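Glycosyltransferase (Streptomyces halstedii, PDB 3WAD) is a glycosyltransferase of the GT-B fold, in which two Rossmann-like domains face each other across a cleft. Local coordinates at residues A272-I276 with L372-R377; C314-H320 with V334-P340; H320-R326 with D345-V349; F353-A358 with A388-I392. One frame throughout, in Å; residues are numbered along the deposited sequence.

Interaction 1. Residues A272-I276 with L372-R377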
loop_
_atom_site.group_PDB
_atom_site.type_symbol
_atom_site.label_atom_id
_atom_site.label_comp_id
_atom_site.label_asym_id
_atom_site.label_seq_id
_atom_site.Cartn_x
_atom_site.Cartn_y
_atom_site.Cartn_z
ATOM N N ALA B 272 2.779 -21.814 33.031
ATOM C CA ALA B 272 1.518 -22.563 32.876
ATOM C C ALA B 272 1.034 -22.611 31.422
ATOM O O ALA B 272 0.743 -23.689 30.853
ATOM C CB ALA B 272 0.451 -21.995 33.752
ATOM N N VAL B 273 0.953 -21.426 30.823
ATOM C CA VAL B 273 0.546 -21.264 29.453
ATOM C C VAL B 273 1.424 -22.108 28.534
ATOM O O VAL B 273 0.906 -22.782 27.625
ATOM C CB VAL B 273 0.568 -19.767 29.066
ATOM C CG1 VAL B 273 0.160 -19.621 27.668
ATOM C CG2 VAL B 273 -0.410 -19.010 29.944
ATOM N N ALA B 274 2.730 -22.163 28.800
ATOM C CA ALA B 274 3.593 -23.025 27.974
ATOM C C ALA B 274 3.436 -24.552 28.208
ATOM O O ALA B 274 3.915 -25.369 27.434
ATOM C CB ALA B 274 5.068 -22.600 28.119
ATOM N N ASP B 275 2.756 -24.947 29.275
ATOM C CA ASP B 275 2.730 -26.372 29.642
ATOM C C ASP B 275 1.653 -27.118 28.840
ATOM O O ASP B 275 0.648 -27.573 29.356
ATOM C CB ASP B 275 2.606 -26.487 31.167
ATOM C CG ASP B 275 2.683 -27.917 31.674
ATOM O OD1 ASP B 275 3.282 -28.787 30.975
ATOM O OD2 ASP B 275 2.065 -28.156 32.753
ATOM N N ILE B 276 1.878 -27.220 27.538
ATOM C CA ILE B 276 0.885 -27.685 26.600
ATOM C C ILE B 276 1.594 -28.399 25.461
ATOM O O ILE B 276 2.780 -28.253 25.257
ATOM C CB ILE B 276 0.093 -26.446 25.998
ATOM C CG1 ILE B 276 1.035 -25.556 25.151
ATOM C CG2 ILE B 276 -0.578 -25.629 27.133
ATOM C CD1 ILE B 276 0.439 -25.078 23.881
ATOM N N LEU B 372 -5.894 -20.312 32.265
ATOM C CA LEU B 372 -5.417 -20.122 30.864
ATOM C C LEU B 372 -4.890 -21.405 30.251
ATOM O O LEU B 372 -5.253 -21.773 29.139
ATOM C CB LEU B 372 -4.293 -19.117 30.783
ATOM C CG LEU B 372 -4.544 -17.629 30.803
ATOM C CD1 LEU B 372 -3.145 -16.911 30.617
ATOM C CD2 LEU B 372 -5.612 -17.166 29.753
ATOM N N ARG B 373 -4.017 -22.103 30.979
ATOM C CA ARG B 373 -3.431 -23.312 30.459
ATOM C C ARG B 373 -4.510 -24.334 30.095
ATOM O O ARG B 373 -4.538 -24.922 28.939
ATOM C CB ARG B 373 -2.449 -23.844 31.504
ATOM C CG ARG B 373 -1.789 -25.104 31.154
ATOM C CD ARG B 373 -1.374 -25.832 32.455
ATOM N NE ARG B 373 -2.524 -26.340 33.207
ATOM C CZ ARG B 373 -2.501 -26.646 34.511
ATOM N NH1 ARG B 373 -1.380 -26.513 35.238
ATOM N NH2 ARG B 373 -3.616 -27.101 35.089
ATOM N N ASP B 374 -5.455 -24.521 31.029
ATOM C CA ASP B 374 -6.530 -25.505 30.809
ATOM C C ASP B 374 -7.345 -25.151 29.585
ATOM O O ASP B 374 -7.638 -26.010 28.752
ATOM C CB ASP B 374 -7.447 -25.624 32.022
ATOM C CG ASP B 374 -6.761 -26.313 33.186
ATOM O OD1 ASP B 374 -5.690 -26.922 32.948
ATOM O OD2 ASP B 374 -7.280 -26.182 34.343
ATOM N N GLN B 375 -7.718 -23.877 29.449
ATOM C CA GLN B 375 -8.438 -23.442 28.224
ATOM C C GLN B 375 -7.606 -23.707 26.955
ATOM O O GLN B 375 -8.100 -24.276 25.971
ATOM C CB GLN B 375 -8.837 -21.989 28.394
ATOM C CG GLN B 375 -9.952 -21.798 29.402
ATOM C CD GLN B 375 -10.481 -20.346 29.422
ATOM O OE1 GLN B 375 -9.731 -19.401 29.276
ATOM N NE2 GLN B 375 -11.752 -20.184 29.594
ATOM N N LEU B 376 -6.330 -23.329 26.986
ATOM C CA LEU B 376 -5.456 -23.538 25.844
ATOM C C LEU B 376 -5.346 -25.001 25.462
ATOM O O LEU B 376 -5.377 -25.344 24.255
ATOM C CB LEU B 376 -4.054 -22.947 26.077
ATOM C CG LEU B 376 -3.140 -22.871 24.827
ATOM C CD1 LEU B 376 -3.876 -22.228 23.665
ATOM C CD2 LEU B 376 -1.848 -22.124 25.102
ATOM N N ARG B 377 -5.233 -25.869 26.490
ATOM C CA ARG B 377 -5.165 -27.275 26.286
ATOM C C ARG B 377 -6.448 -27.765 25.600
ATOM O O ARG B 377 -6.366 -28.597 24.722
ATOM C CB ARG B 377 -4.895 -27.984 27.619
ATOM C CG ARG B 377 -3.469 -27.868 28.084
ATOM C CD ARG B 377 -3.176 -28.910 29.172
ATOM N NE ARG B 377 -2.404 -28.409 30.323
ATOM C CZ ARG B 377 -1.595 -29.167 31.070
ATOM N NH1 ARG B 377 -1.379 -30.438 30.768
ATOM N NH2 ARG B 377 -0.940 -28.665 32.089
HETATM O O HOH W 1 1.259 -26.344 34.503
#
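Leu372 and Val273 meet where the end of helix 266-274 packs against helix 369-381 in the Rossmann-like C-terminal half of this GT-B protein. Leu372 lays CD1 against Val273 CG2 at 3.5 Å. The other branch of Val273, CG1, stands anti to the backbone N (chi1 180°) and is left for Leu376. Arg373 comes next, and here the backbones are nearest, with its CA 4.6 Å from Val273 CA. Its CG presses tightly on Ala272 O, at 2.9 Å. Beyond CG the chain bends (chi3 70°), and NE and NH2 grip Asp374 OD1 of the same helix side-on. NH1 is turned to a water, which it reaches at 2.7 Å. That water donates to Asp275 OD2, so it links the two charges where they do not touch. Leu376 sits on the buried side. Its CD2 is 3.9 Å from Ile276 CD1 and also meets Val273 CG1, crossing both side chains at about a right angle. Leu372 and Leu376 both touch Leu337 of strand 336-338 as well, which places the helix on the sheet. Arg377 closes the contact. Its NH2 lies within salt-bridge range of Asp275 OD2, but that nitrogen is too close to Arg373, so its place is doubtful. The stem is clearer: Arg377 CG rests on Ile276 CG2 at 3.8 Å.

Interaction 2. Residues C314-H320 with V334-P340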
loop_
_atom_site.group_PDB
_atom_site.type_symbol
_atom_site.label_atom_id
_atom_site.label_comp_id
_atom_site.label_asym_id
_atom_site.label_seq_id
_atom_site.Cartn_x
_atom_site.Cartn_y
_atom_site.Cartn_z
ATOM N N CYS B 314 -0.878 -22.000 13.138
ATOM C CA CYS B 314 -1.140 -22.007 14.611
ATOM C C CYS B 314 -2.403 -22.739 14.934
ATOM O O CYS B 314 -3.377 -22.527 14.258
ATOM C CB CYS B 314 -1.300 -20.605 15.201
ATOM S SG CYS B 314 0.257 -19.788 15.324
ATOM N N ALA B 315 -2.409 -23.525 16.002
ATOM C CA ALA B 315 -3.660 -24.162 16.460
ATOM C C ALA B 315 -4.464 -23.203 17.340
ATOM O O ALA B 315 -5.639 -23.436 17.575
ATOM C CB ALA B 315 -3.373 -25.509 17.245
ATOM N N ALA B 316 -3.844 -22.146 17.867
ATOM C CA ALA B 316 -4.601 -21.234 18.740
ATOM C C ALA B 316 -3.928 -19.881 18.840
ATOM O O ALA B 316 -2.714 -19.780 18.636
ATOM C CB ALA B 316 -4.800 -21.859 20.125
ATOM N N ILE B 317 -4.694 -18.848 19.163
ATOM C CA ILE B 317 -4.071 -17.567 19.513
ATOM C C ILE B 317 -4.748 -17.095 20.775
ATOM O O ILE B 317 -5.969 -17.144 20.903
ATOM C CB ILE B 317 -4.231 -16.484 18.375
ATOM C CG1 ILE B 317 -3.556 -15.149 18.772
ATOM C CG2 ILE B 317 -5.688 -16.364 17.987
ATOM C CD1 ILE B 317 -3.187 -14.294 17.567
ATOM N N VAL B 318 -3.931 -16.620 21.686
ATOM C CA VAL B 318 -4.363 -16.113 22.999
ATOM C C VAL B 318 -4.159 -14.640 22.946
ATOM O O VAL B 318 -3.003 -14.213 22.767
ATOM C CB VAL B 318 -3.433 -16.715 24.133
ATOM C CG1 VAL B 318 -3.909 -16.297 25.517
ATOM C CG2 VAL B 318 -3.407 -18.241 24.032
ATOM N N HIS B 319 -5.219 -13.846 23.135
ATOM C CA HIS B 319 -5.037 -12.409 22.954
ATOM C C HIS B 319 -6.134 -11.592 23.680
ATOM O O HIS B 319 -7.038 -12.173 24.320
ATOM C CB HIS B 319 -4.939 -12.104 21.427
ATOM C CG HIS B 319 -6.244 -12.204 20.709
ATOM N ND1 HIS B 319 -6.840 -13.405 20.393
ATOM C CD2 HIS B 319 -7.111 -11.244 20.325
ATOM C CE1 HIS B 319 -7.990 -13.174 19.784
ATOM N NE2 HIS B 319 -8.180 -11.872 19.732
ATOM N N HIS B 320 -6.060 -10.261 23.622
ATOM C CA HIS B 320 -7.012 -9.452 24.390
ATOM C C HIS B 320 -8.318 -9.097 23.683
ATOM O O HIS B 320 -9.147 -8.315 24.250
ATOM C CB HIS B 320 -6.358 -8.216 24.920
ATOM C CG HIS B 320 -6.230 -7.145 23.901
ATOM N ND1 HIS B 320 -5.229 -7.142 22.947
ATOM C CD2 HIS B 320 -6.988 -6.037 23.667
ATOM C CE1 HIS B 320 -5.363 -6.063 22.187
ATOM N NE2 HIS B 320 -6.422 -5.376 22.604
ATOM N N VAL B 334 -8.671 -19.587 13.092
ATOM C CA VAL B 334 -7.828 -20.058 14.197
ATOM C C VAL B 334 -8.618 -19.884 15.491
ATOM O O VAL B 334 -9.104 -18.799 15.761
ATOM C CB VAL B 334 -6.423 -19.299 14.256
ATOM C CG1 VAL B 334 -5.557 -19.785 15.428
ATOM C CG2 VAL B 334 -5.614 -19.492 12.929
ATOM N N PRO B 335 -8.741 -20.949 16.298
ATOM C CA PRO B 335 -9.406 -20.798 17.592
ATOM C C PRO B 335 -8.696 -19.793 18.493
ATOM O O PRO B 335 -7.484 -19.588 18.397
ATOM C CB PRO B 335 -9.301 -22.182 18.209
ATOM C CG PRO B 335 -9.116 -23.113 17.081
ATOM C CD PRO B 335 -8.265 -22.329 16.088
ATOM N N GLN B 336 -9.472 -19.195 19.384
ATOM C CA GLN B 336 -9.042 -18.081 20.191
ATOM C C GLN B 336 -9.173 -18.375 21.686
ATOM O O GLN B 336 -10.150 -18.979 22.127
ATOM C CB GLN B 336 -9.894 -16.846 19.843
ATOM C CG GLN B 336 -9.685 -16.373 18.467
ATOM C CD GLN B 336 -10.608 -15.207 18.126
ATOM O OE1 GLN B 336 -10.424 -14.112 18.606
ATOM N NE2 GLN B 336 -11.632 -15.464 17.348
ATOM N N LEU B 337 -8.196 -17.911 22.465
ATOM C CA LEU B 337 -8.419 -17.732 23.872
ATOM C C LEU B 337 -8.348 -16.238 24.114
ATOM O O LEU B 337 -7.331 -15.603 23.826
ATOM C CB LEU B 337 -7.418 -18.598 24.694
ATOM C CG LEU B 337 -7.109 -18.501 26.183
ATOM C CD1 LEU B 337 -8.209 -17.966 27.025
ATOM C CD2 LEU B 337 -6.400 -19.804 26.743
ATOM N N ILE B 338 -9.468 -15.685 24.544
ATOM C CA ILE B 338 -9.643 -14.236 24.650
ATOM C C ILE B 338 -9.612 -13.857 26.097
ATOM O O ILE B 338 -10.345 -14.411 26.891
ATOM C CB ILE B 338 -10.992 -13.750 23.949
ATOM C CG1 ILE B 338 -11.004 -14.175 22.477
ATOM C CG2 ILE B 338 -11.125 -12.191 23.996
ATOM C CD1 ILE B 338 -12.390 -14.193 21.809
ATOM N N VAL B 339 -8.732 -12.950 26.453
ATOM C CA VAL B 339 -8.758 -12.341 27.751
ATOM C C VAL B 339 -9.206 -10.865 27.525
ATOM O O VAL B 339 -8.361 -9.992 27.319
ATOM C CB VAL B 339 -7.367 -12.406 28.444
ATOM C CG1 VAL B 339 -7.378 -11.641 29.820
ATOM C CG2 VAL B 339 -6.953 -13.842 28.692
ATOM N N PRO B 340 -10.536 -10.583 27.567
ATOM C CA PRO B 340 -10.951 -9.280 26.982
ATOM C C PRO B 340 -10.426 -8.055 27.714
ATOM O O PRO B 340 -10.408 -7.978 28.936
ATOM C CB PRO B 340 -12.482 -9.302 27.019
ATOM C CG PRO B 340 -12.905 -10.770 27.260
ATOM C CD PRO B 340 -11.666 -11.521 27.770
#
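Ile317 and Gln336 lie side by side on neighbouring parallel strands, 316-319 and 336-338, whose axes approach to 4.7 Å and whose directions differ by 13°. The tight part is the middle of this pair. Four backbone bonds alternate along it: Ile317 N to Pro335 O, Leu337 N to Ile317 O, His319 N to Leu337 O and Val339 N to His319 O. The longest is the first, from Ile317 N to Pro335 O at 3.0 Å. CA-H...O contacts fill the gaps between them, such as Val318 CA to Leu337 O at 3.1 Å. Val318 and Leu337 share one face and point the same way, with Val318 CG1 3.9 Å from Leu337 CG. Helix 369-381 packs over Leu337. Ile317, His319, Gln336 and Ile338 share the other face, which helices 323-332 and 346-355 cover. There the His319 ring stands between its backbone N and carbonyl carbon (chi1 74°) and comes edge-on to the Gln336 amide. Ring and amide are nearly coplanar, but the spacing is too short to be trusted. His319 ND1 is buried without a partner in the model. The ends are more open. Ala315 and His320 are partly exposed there, and Ala315 CB points away from the other strand. The backbone still touches closely, with Ala315 O 3.2 Å from Pro335 CD. His320 CB lies 3.6 Å from Val339 O. Helix 323-332 joins the two strands, making a beta-alpha-beta crossover of the parallel sheet in the C-terminal Rossmann-like domain.

Interaction 3. Residues H320-R326 with D345-V349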
loop_
_atom_site.group_PDB
_atom_site.type_symbol
_atom_site.label_atom_id
_atom_site.label_comp_id
_atom_site.label_asym_id
_atom_site.label_seq_id
_atom_site.Cartn_x
_atom_site.Cartn_y
_atom_site.Cartn_z
ATOM N N HIS B 320 -6.060 -10.261 23.622
ATOM C CA HIS B 320 -7.012 -9.452 24.390
ATOM C C HIS B 320 -8.318 -9.097 23.683
ATOM O O HIS B 320 -9.147 -8.315 24.250
ATOM C CB HIS B 320 -6.358 -8.216 24.920
ATOM C CG HIS B 320 -6.230 -7.145 23.901
ATOM N ND1 HIS B 320 -5.229 -7.142 22.947
ATOM C CD2 HIS B 320 -6.988 -6.037 23.667
ATOM C CE1 HIS B 320 -5.363 -6.063 22.187
ATOM N NE2 HIS B 320 -6.422 -5.376 22.604
ATOM N N GLY B 321 -8.537 -9.691 22.498
ATOM C CA GLY B 321 -9.828 -9.583 21.814
ATOM C C GLY B 321 -10.059 -8.338 20.931
ATOM O O GLY B 321 -11.208 -8.058 20.544
ATOM N N GLY B 322 -8.983 -7.570 20.672
ATOM C CA GLY B 322 -9.056 -6.363 19.812
ATOM C C GLY B 322 -9.321 -6.746 18.342
ATOM O O GLY B 322 -9.101 -7.894 17.926
ATOM N N GLY B 323 -9.768 -5.782 17.550
ATOM C CA GLY B 323 -10.237 -6.061 16.175
ATOM C C GLY B 323 -9.204 -6.549 15.226
ATOM O O GLY B 323 -9.492 -7.408 14.372
ATOM N N GLY B 324 -7.983 -5.996 15.309
ATOM C CA GLY B 324 -6.943 -6.367 14.312
ATOM C C GLY B 324 -6.614 -7.825 14.482
ATOM O O GLY B 324 -6.533 -8.591 13.510
ATOM N N THR B 325 -6.394 -8.223 15.738
ATOM C CA THR B 325 -5.996 -9.599 16.010
ATOM C C THR B 325 -7.103 -10.599 15.806
ATOM O O THR B 325 -6.850 -11.646 15.237
ATOM C CB THR B 325 -5.400 -9.767 17.406
ATOM O OG1 THR B 325 -4.235 -8.932 17.486
ATOM C CG2 THR B 325 -5.000 -11.175 17.677
ATOM N N ARG B 326 -8.305 -10.264 16.223
ATOM C CA ARG B 326 -9.410 -11.178 15.993
ATOM C C ARG B 326 -9.793 -11.292 14.505
ATOM O O ARG B 326 -10.247 -12.339 14.062
ATOM C CB ARG B 326 -10.622 -10.832 16.853
ATOM C CG ARG B 326 -11.383 -9.636 16.389
ATOM C CD ARG B 326 -12.337 -9.166 17.463
ATOM N NE ARG B 326 -13.111 -8.050 16.897
ATOM C CZ ARG B 326 -13.507 -6.989 17.581
ATOM N NH1 ARG B 326 -13.219 -6.879 18.890
ATOM N NH2 ARG B 326 -14.205 -6.021 16.969
ATOM N N ASP B 345 -14.916 -3.002 22.498
ATOM C CA ASP B 345 -15.968 -4.011 22.286
ATOM C C ASP B 345 -15.480 -5.405 22.586
ATOM O O ASP B 345 -16.151 -6.380 22.221
ATOM C CB ASP B 345 -16.436 -4.014 20.815
ATOM C CG ASP B 345 -15.281 -4.257 19.847
ATOM O OD1 ASP B 345 -15.492 -4.212 18.608
ATOM O OD2 ASP B 345 -14.156 -4.523 20.347
ATOM N N GLU B 346 -14.317 -5.524 23.220
ATOM C CA GLU B 346 -13.682 -6.814 23.299
ATOM C C GLU B 346 -14.505 -7.822 24.111
ATOM O O GLU B 346 -14.530 -9.016 23.768
ATOM C CB GLU B 346 -12.270 -6.686 23.900
ATOM C CG GLU B 346 -11.374 -5.780 23.146
ATOM C CD GLU B 346 -11.356 -4.409 23.777
ATOM O OE1 GLU B 346 -12.405 -3.806 24.104
ATOM O OE2 GLU B 346 -10.244 -3.939 24.003
ATOM N N GLY B 347 -15.159 -7.372 25.172
ATOM C CA GLY B 347 -15.939 -8.263 26.072
ATOM C C GLY B 347 -17.101 -8.881 25.298
ATOM O O GLY B 347 -17.332 -10.096 25.292
ATOM N N TYR B 348 -17.788 -8.026 24.568
ATOM C CA TYR B 348 -19.022 -8.375 23.923
ATOM C C TYR B 348 -18.741 -9.252 22.716
ATOM O O TYR B 348 -19.416 -10.254 22.515
ATOM C CB TYR B 348 -19.783 -7.111 23.545
ATOM C CG TYR B 348 -21.053 -7.419 22.773
ATOM C CD1 TYR B 348 -22.272 -7.343 23.407
ATOM C CD2 TYR B 348 -21.013 -7.773 21.411
ATOM C CE1 TYR B 348 -23.429 -7.568 22.723
ATOM C CE2 TYR B 348 -22.154 -8.002 20.711
ATOM C CZ TYR B 348 -23.360 -7.926 21.389
ATOM O OH TYR B 348 -24.516 -8.128 20.741
ATOM N N VAL B 349 -17.716 -8.912 21.939
ATOM C CA VAL B 349 -17.328 -9.754 20.805
ATOM C C VAL B 349 -16.759 -11.093 21.308
ATOM O O VAL B 349 -16.988 -12.138 20.696
ATOM C CB VAL B 349 -16.320 -9.050 19.951
ATOM C CG1 VAL B 349 -15.672 -10.027 18.916
ATOM C CG2 VAL B 349 -17.010 -7.836 19.234
HETATM O O HOH W 2 -12.982 -10.065 21.415
#
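A buried salt bridge between Arg326 and Asp345 ties together the first turns of helices 323-332 and 346-355, close to the centre of the chain. The grip is end-on, with one nitrogen for each oxygen. Arg326 NH1 reaches Asp345 OD2 at 2.9 Å in an almost straight bond (178°). NH2 reaches OD1 at 2.8 Å. The two flat groups are turned 50° apart, and OD2 is met from above its carboxylate plane. NH1 also donates to Gly321 O, 2.9 Å away, so the arginine braces the loop before its own helix. Gly323 CA and Val349 CG2 lie over opposite faces of the guanidinium. Its stem is packed too, with Arg326 CD 3.7 Å from Val349 CG1. Asp345 OD1 has a second donor in Leu154 N, and Val349 touches Met213, so the N-terminal half of the protein reaches this site. Glu346 packs by its carbons, its CB lying 3.5 Å from His320 O. Its chain bends at chi2, and OE1 accepts from Trp344 N. A water joins Gly321 O to Glu346 O. The backbones come close here, and Gly321 adopts a positive phi (85°). Gly322 then takes the N-cap position. The salt bridge thus ties helix 346-355 to residues 321-324, a glycine-rich turn between strand 314-319 and helix 323-332 in the C-terminal Rossmann-like domain of this GT-B protein.

Interaction 4. Residues F353-A358 with A388-I392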
loop_
_atom_site.group_PDB
_atom_site.type_symbol
_atom_site.label_atom_id
_atom_site.label_comp_id
_atom_site.label_asym_id
_atom_site.label_seq_id
_atom_site.Cartn_x
_atom_site.Cartn_y
_atom_site.Cartn_z
ATOM N N PHE B 353 -17.962 -15.007 19.918
ATOM C CA PHE B 353 -17.112 -16.091 19.461
ATOM C C PHE B 353 -17.307 -17.340 20.341
ATOM O O PHE B 353 -17.338 -18.460 19.821
ATOM C CB PHE B 353 -15.643 -15.703 19.564
ATOM C CG PHE B 353 -15.123 -14.838 18.427
ATOM C CD1 PHE B 353 -14.652 -13.546 18.694
ATOM C CD2 PHE B 353 -15.030 -15.343 17.129
ATOM C CE1 PHE B 353 -14.161 -12.736 17.671
ATOM C CE2 PHE B 353 -14.519 -14.536 16.047
ATOM C CZ PHE B 353 -14.081 -13.250 16.325
ATOM N N ALA B 354 -17.419 -17.119 21.654
ATOM C CA ALA B 354 -17.560 -18.238 22.611
ATOM C C ALA B 354 -18.853 -19.011 22.287
ATOM O O ALA B 354 -18.816 -20.242 22.216
ATOM C CB ALA B 354 -17.513 -17.760 24.065
ATOM N N GLU B 355 -19.933 -18.282 21.951
ATOM C CA GLU B 355 -21.226 -18.903 21.648
ATOM C C GLU B 355 -21.227 -19.744 20.389
ATOM O O GLU B 355 -22.067 -20.583 20.235
ATOM C CB GLU B 355 -22.343 -17.873 21.510
ATOM C CG GLU B 355 -22.673 -17.159 22.760
ATOM C CD GLU B 355 -23.576 -15.997 22.456
ATOM O OE1 GLU B 355 -23.742 -15.662 21.257
ATOM O OE2 GLU B 355 -24.132 -15.444 23.411
ATOM N N ARG B 356 -20.300 -19.490 19.481
ATOM C CA ARG B 356 -20.210 -20.225 18.241
ATOM C C ARG B 356 -19.231 -21.410 18.401
ATOM O O ARG B 356 -19.026 -22.237 17.503
ATOM C CB ARG B 356 -19.835 -19.239 17.122
ATOM C CG ARG B 356 -20.960 -18.200 16.868
ATOM C CD ARG B 356 -21.036 -17.714 15.428
ATOM N NE ARG B 356 -20.938 -18.795 14.432
ATOM C CZ ARG B 356 -20.906 -18.613 13.108
ATOM N NH1 ARG B 356 -20.991 -17.402 12.623
ATOM N NH2 ARG B 356 -20.807 -19.643 12.252
ATOM N N GLY B 357 -18.642 -21.514 19.580
ATOM C CA GLY B 357 -17.761 -22.611 19.866
ATOM C C GLY B 357 -16.374 -22.393 19.365
ATOM O O GLY B 357 -15.595 -23.344 19.351
ATOM N N ALA B 358 -16.054 -21.153 18.956
ATOM C CA ALA B 358 -14.777 -20.797 18.284
ATOM C C ALA B 358 -13.718 -20.282 19.245
ATOM O O ALA B 358 -12.552 -20.170 18.883
ATOM C CB ALA B 358 -14.999 -19.737 17.163
ATOM N N ALA B 388 -15.561 -24.804 14.419
ATOM C CA ALA B 388 -16.272 -23.563 14.593
ATOM C C ALA B 388 -15.461 -22.336 14.016
ATOM O O ALA B 388 -16.035 -21.450 13.357
ATOM C CB ALA B 388 -16.547 -23.371 16.052
ATOM N N ALA B 389 -14.141 -22.326 14.233
ATOM C CA ALA B 389 -13.263 -21.249 13.726
ATOM C C ALA B 389 -13.264 -21.263 12.191
ATOM O O ALA B 389 -13.269 -20.214 11.503
ATOM C CB ALA B 389 -11.833 -21.420 14.260
ATOM N N GLU B 390 -13.225 -22.469 11.644
ATOM C CA GLU B 390 -13.297 -22.630 10.191
ATOM C C GLU B 390 -14.637 -22.233 9.590
ATOM O O GLU B 390 -14.684 -21.678 8.509
ATOM C CB GLU B 390 -12.916 -24.038 9.816
ATOM C CG GLU B 390 -11.572 -24.378 10.272
ATOM C CD GLU B 390 -10.773 -24.939 9.142
ATOM O OE1 GLU B 390 -10.680 -26.194 9.015
ATOM O OE2 GLU B 390 -10.264 -24.103 8.361
ATOM N N GLN B 391 -15.713 -22.474 10.312
ATOM C CA GLN B 391 -17.035 -22.105 9.852
ATOM C C GLN B 391 -17.106 -20.576 9.773
ATOM O O GLN B 391 -17.637 -19.977 8.808
ATOM C CB GLN B 391 -18.124 -22.631 10.838
ATOM C CG GLN B 391 -19.565 -22.298 10.429
ATOM C CD GLN B 391 -19.810 -22.630 8.940
ATOM O OE1 GLN B 391 -19.292 -23.636 8.426
ATOM N NE2 GLN B 391 -20.606 -21.803 8.253
ATOM N N ILE B 392 -16.646 -19.948 10.854
ATOM C CA ILE B 392 -16.498 -18.484 10.877
ATOM C C ILE B 392 -15.698 -17.951 9.665
ATOM O O ILE B 392 -16.105 -16.940 9.052
ATOM C CB ILE B 392 -15.950 -17.995 12.277
ATOM C CG1 ILE B 392 -16.989 -18.445 13.321
ATOM C CG2 ILE B 392 -15.733 -16.464 12.273
ATOM C CD1 ILE B 392 -16.803 -18.004 14.723
#
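Ile392 fits into a corner formed by Phe353, Arg356 and Ala358, where the end of helix 346-355 meets helix 384-397. The apolar contacts centre on its CD1. Ala358 CB is 3.5 Å from Ile392 CD1, tighter than usual for two carbons. Phe353 offers its ring edge, with CD2 4.0 Å from the same CD1. Phe353 also packs on Gln336 and Ile338 of strand 336-338. Ala358 CB and Ala388 CB meet at 4.1 Å. The backbone makes a second group. Helix 346-355 ends in a Schellman motif: Ala358 N and Gly357 N bond back to Phe353 O and Ala354 O, and Gly357 has a positive phi (83°). This turn presents carbonyl oxygens to helix 384-397. Ala388 CB sits against them, 3.1 Å from Arg356 O and 3.4 Å from Gly357 O. The third group is the charged one. The Arg356 chain bends at chi2 and chi3 (45°), laying its guanidinium over Ile392, with CG1 above its centre. At its edge, NH2 touches Gln391 CG at 3.5 Å. The charge itself is met by Glu395, which bridges to NH2 and also accepts from Gln391 NE2. Trp212 adds a cation-pi contact to Arg356. No hydrogen bond crosses between segments 353-358 and 388-392. The fit therefore depends on shape, with methyl groups fitted against one another and aliphatic carbon over the guanidinium, and the arginine's polar needs are served by residues next to the contact.

All four contacts fall in the C-terminal half of the protein and build one Rossmann-like domain. Interaction 2 pairs two neighbouring strands of the sheet, and the others surround it: interaction 3 has its centre about 10 Å away, interactions 1 and 4 theirs about 12 Å away. Interaction 1 packs helix 369-381 on one face of the sheet, touching Leu337. Interactions 3 and 4 lie on the other face, share helix 346-355 and have centres about 14 Å apart. Interaction 2 continues into interaction 3 through His320. Along the chain, interactions 2 and 3 interleave, interaction 4 opens after both, and interaction 1 spans from before them to beyond helix 346-355. Helices thus sandwich the parallel sheet.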